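Long-range contact in PAC2 family protein (Streptomyces avermitilis, PDB 3MNF), which is of unknown function but belongs to the PAC2 family, whose relatives include proteasome assembly chaperones: residues 70-75 / 84-89. Residues are numbered along the deposited sequence; the frame is centred on the assembly and turned at random.
Sequences TRLSVV and DLVLVR
Asp84 crosses Val74 at a slant, its OD1 3.8 Å from Val74 CG1, one residue ahead of the first antiparallel pair between 84-89 and 70-75. Leu85 and Val75 form that hydrogen-bonded pair, Leu85 N giving to Val75 O and Val75 N to Leu85 O, both at 2.9 Å. Their side chains also meet at a slant, Val75 CG2 against Leu85 CB. Val86 faces Val74 in a non-hydrogen-bonded pair and adds a loose contact from CG1 to Leu72 CD2 at 4.4 Å. Leu87 pairs with Ser73 through two backbone bonds; the Leu87 and Val75 side chains cross at about a right angle, with Leu87 CD1 3.7 Å from Val75 CG1. Ser73 OG approaches Leu87 CB but is hydrogen-bonded to Asp30. Val88, with CG1 anti to the backbone N (chi1 177°), divides its methyls: CG1 touches Thr70 CG2, while CG2 lies beside Leu72 CD2 at 4.1 Å. Arg89 closes the ladder with two backbone bonds to Arg71, whose guanidinium makes a salt bridge to Glu110 of the second subunit. Within the mixed sheet this beta hairpin lies between strand 36-40, next to 70-75, and strand 7-13, next to 84-89. Helix 97-111 covers Leu72, Val86 and Val88; helix 21-32 packs on Leu87 and Arg89.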
ATOM      1  N   THR A  70      -5.246 -12.486  13.693  1.00 59.70           N
ATOM      2  CA  THR A  70      -5.444 -12.037  15.051  1.00 59.65           C
ATOM      3  C   THR A  70      -6.906 -11.731  15.081  1.00 60.90           C
ATOM      4  O   THR A  70      -7.391 -10.910  14.294  1.00 60.77           O
ATOM      5  CB  THR A  70      -4.626 -10.772  15.343  1.00 58.94           C
ATOM      6  OG1 THR A  70      -3.231 -11.098  15.274  1.00 59.76           O
ATOM      7  CG2 THR A  70      -4.935 -10.226  16.710  1.00 57.95           C
ATOM      8  N   ARG A  71      -7.622 -12.423  15.960  1.00 62.24           N
ATOM      9  CA  ARG A  71      -9.061 -12.359  15.945  1.00 64.15           C
ATOM     10  C   ARG A  71      -9.569 -11.723  17.229  1.00 64.70           C
ATOM     11  O   ARG A  71      -9.000 -11.942  18.298  1.00 64.64           O
ATOM     12  CB  ARG A  71      -9.627 -13.747  15.729  1.00 65.52           C
ATOM     13  CG  ARG A  71     -11.093 -13.780  15.338  1.00 70.62           C
ATOM     14  CD  ARG A  71     -11.501 -15.159  14.770  1.00 77.09           C
ATOM     15  NE  ARG A  71     -10.397 -15.814  14.051  1.00 77.90           N
ATOM     16  CZ  ARG A  71     -10.303 -15.921  12.727  1.00 79.15           C
ATOM     17  NH1 ARG A  71     -11.258 -15.426  11.925  1.00 78.84           N
ATOM     18  NH2 ARG A  71      -9.244 -16.544  12.204  1.00 78.44           N
ATOM     19  N   LEU A  72     -10.618 -10.911  17.105  1.00 65.81           N
ATOM     20  CA  LEU A  72     -11.235 -10.231  18.239  1.00 67.13           C
ATOM     21  C   LEU A  72     -12.645 -10.755  18.566  1.00 69.47           C
ATOM     22  O   LEU A  72     -13.498 -10.861  17.678  1.00 70.56           O
ATOM     23  CB  LEU A  72     -11.290  -8.727  17.982  1.00 66.86           C
ATOM     24  CG  LEU A  72      -9.966  -7.965  17.859  1.00 65.97           C
ATOM     25  CD1 LEU A  72      -9.513  -7.880  16.401  1.00 67.53           C
ATOM     26  CD2 LEU A  72     -10.088  -6.561  18.424  1.00 64.47           C
ATOM     27  N   SER A  73     -12.877 -11.079  19.839  1.00 70.59           N
ATOM     28  CA  SER A  73     -14.201 -11.500  20.305  1.00 73.31           C
ATOM     29  C   SER A  73     -14.563 -10.840  21.630  1.00 74.48           C
ATOM     30  O   SER A  73     -13.669 -10.386  22.358  1.00 73.42           O
ATOM     31  CB  SER A  73     -14.251 -13.012  20.476  1.00 74.68           C
ATOM     32  OG  SER A  73     -13.374 -13.426  21.502  1.00 75.36           O
ATOM     33  N   VAL A  74     -15.868 -10.794  21.920  1.00 76.94           N
ATOM     34  CA  VAL A  74     -16.427 -10.205  23.152  1.00 79.18           C
ATOM     35  C   VAL A  74     -16.937 -11.283  24.080  1.00 81.64           C
ATOM     36  O   VAL A  74     -17.682 -12.173  23.657  1.00 83.13           O
ATOM     37  CB  VAL A  74     -17.695  -9.359  22.899  1.00 80.80           C
ATOM     38  CG1 VAL A  74     -17.899  -8.369  24.020  1.00 81.92           C
ATOM     39  CG2 VAL A  74     -17.634  -8.644  21.579  1.00 81.30           C
ATOM     40  N   VAL A  75     -16.569 -11.187  25.349  1.00 82.77           N
ATOM     41  CA  VAL A  75     -17.166 -12.033  26.368  1.00 86.09           C
ATOM     42  C   VAL A  75     -17.953 -11.149  27.323  1.00 88.94           C
ATOM     43  O   VAL A  75     -17.559 -10.015  27.592  1.00 87.68           O
ATOM     44  CB  VAL A  75     -16.127 -12.947  27.113  1.00 85.96           C
ATOM     45  CG1 VAL A  75     -15.485 -13.937  26.164  1.00 83.35           C
ATOM     46  CG2 VAL A  75     -15.062 -12.137  27.788  1.00 84.61           C
ATOM     47  N   ASP A  84     -17.891  -6.309  30.168  1.00 95.77           N
ATOM     48  CA  ASP A  84     -17.471  -6.850  28.883  1.00 92.23           C
ATOM     49  C   ASP A  84     -15.956  -6.935  28.802  1.00 88.54           C
ATOM     50  O   ASP A  84     -15.248  -6.031  29.258  1.00 88.36           O
ATOM     51  CB  ASP A  84     -18.088  -6.073  27.711  1.00 92.07           C
ATOM     52  CG  ASP A  84     -19.566  -6.470  27.445  1.00 96.73           C
ATOM     53  OD1 ASP A  84     -19.836  -7.679  27.177  1.00 99.13           O
ATOM     54  OD2 ASP A  84     -20.454  -5.574  27.501  1.00 99.25           O
ATOM     55  N   LEU A  85     -15.472  -8.061  28.284  1.00 85.60           N
ATOM     56  CA  LEU A  85     -14.057  -8.229  27.975  1.00 82.07           C
ATOM     57  C   LEU A  85     -13.865  -8.419  26.474  1.00 79.04           C
ATOM     58  O   LEU A  85     -14.691  -9.038  25.799  1.00 79.39           O
ATOM     59  CB  LEU A  85     -13.447  -9.396  28.745  1.00 82.48           C
ATOM     60  CG  LEU A  85     -12.619  -9.120  29.998  1.00 83.05           C
ATOM     61  CD1 LEU A  85     -13.312  -8.188  30.936  1.00 86.54           C
ATOM     62  CD2 LEU A  85     -12.309 -10.403  30.724  1.00 83.64           C
ATOM     63  N   VAL A  86     -12.784  -7.857  25.956  1.00 76.01           N
ATOM     64  CA  VAL A  86     -12.476  -7.940  24.546  1.00 72.95           C
ATOM     65  C   VAL A  86     -11.234  -8.792  24.459  1.00 71.70           C
ATOM     66  O   VAL A  86     -10.167  -8.398  24.945  1.00 71.70           O
ATOM     67  CB  VAL A  86     -12.203  -6.543  23.952  1.00 71.72           C
ATOM     68  CG1 VAL A  86     -11.708  -6.652  22.542  1.00 68.74           C
ATOM     69  CG2 VAL A  86     -13.463  -5.679  24.006  1.00 72.80           C
ATOM     70  N   LEU A  87     -11.358  -9.971  23.864  1.00 71.07           N
ATOM     71  CA  LEU A  87     -10.211 -10.877  23.797  1.00 69.89           C
ATOM     72  C   LEU A  87      -9.538 -10.762  22.438  1.00 68.15           C
ATOM     73  O   LEU A  87     -10.218 -10.655  21.401  1.00 68.48           O
ATOM     74  CB  LEU A  87     -10.624 -12.320  24.087  1.00 70.66           C
ATOM     75  CG  LEU A  87     -11.340 -12.502  25.421  1.00 72.58           C
ATOM     76  CD1 LEU A  87     -11.799 -13.922  25.603  1.00 75.31           C
ATOM     77  CD2 LEU A  87     -10.448 -12.094  26.554  1.00 72.44           C
ATOM     78  N   VAL A  88      -8.210 -10.763  22.442  1.00 66.59           N
ATOM     79  CA  VAL A  88      -7.463 -10.695  21.216  1.00 64.89           C
ATOM     80  C   VAL A  88      -6.564 -11.894  21.140  1.00 64.69           C
ATOM     81  O   VAL A  88      -5.656 -12.026  21.947  1.00 65.75           O
ATOM     82  CB  VAL A  88      -6.630  -9.420  21.157  1.00 64.26           C
ATOM     83  CG1 VAL A  88      -5.773  -9.374  19.888  1.00 62.45           C
ATOM     84  CG2 VAL A  88      -7.554  -8.203  21.225  1.00 66.06           C
ATOM     85  N   ARG A  89      -6.815 -12.765  20.168  1.00 64.10           N
ATOM     86  CA  ARG A  89      -6.046 -13.991  20.005  1.00 63.80           C
ATOM     87  C   ARG A  89      -5.305 -13.971  18.689  1.00 62.53           C
ATOM     88  O   ARG A  89      -5.910 -14.120  17.613  1.00 62.77           O
ATOM     89  CB  ARG A  89      -6.979 -15.185  20.060  1.00 64.99           C
ATOM     90  CG  ARG A  89      -7.599 -15.359  21.423  1.00 68.75           C
ATOM     91  CD  ARG A  89      -8.568 -16.503  21.467  1.00 72.40           C
ATOM     92  NE  ARG A  89      -7.919 -17.747  21.070  1.00 74.66           N
ATOM     93  CZ  ARG A  89      -8.567 -18.816  20.625  1.00 75.16           C
ATOM     94  NH1 ARG A  89      -9.885 -18.795  20.518  1.00 76.29           N
ATOM     95  NH2 ARG A  89      -7.891 -19.899  20.290  1.00 75.45           N
TER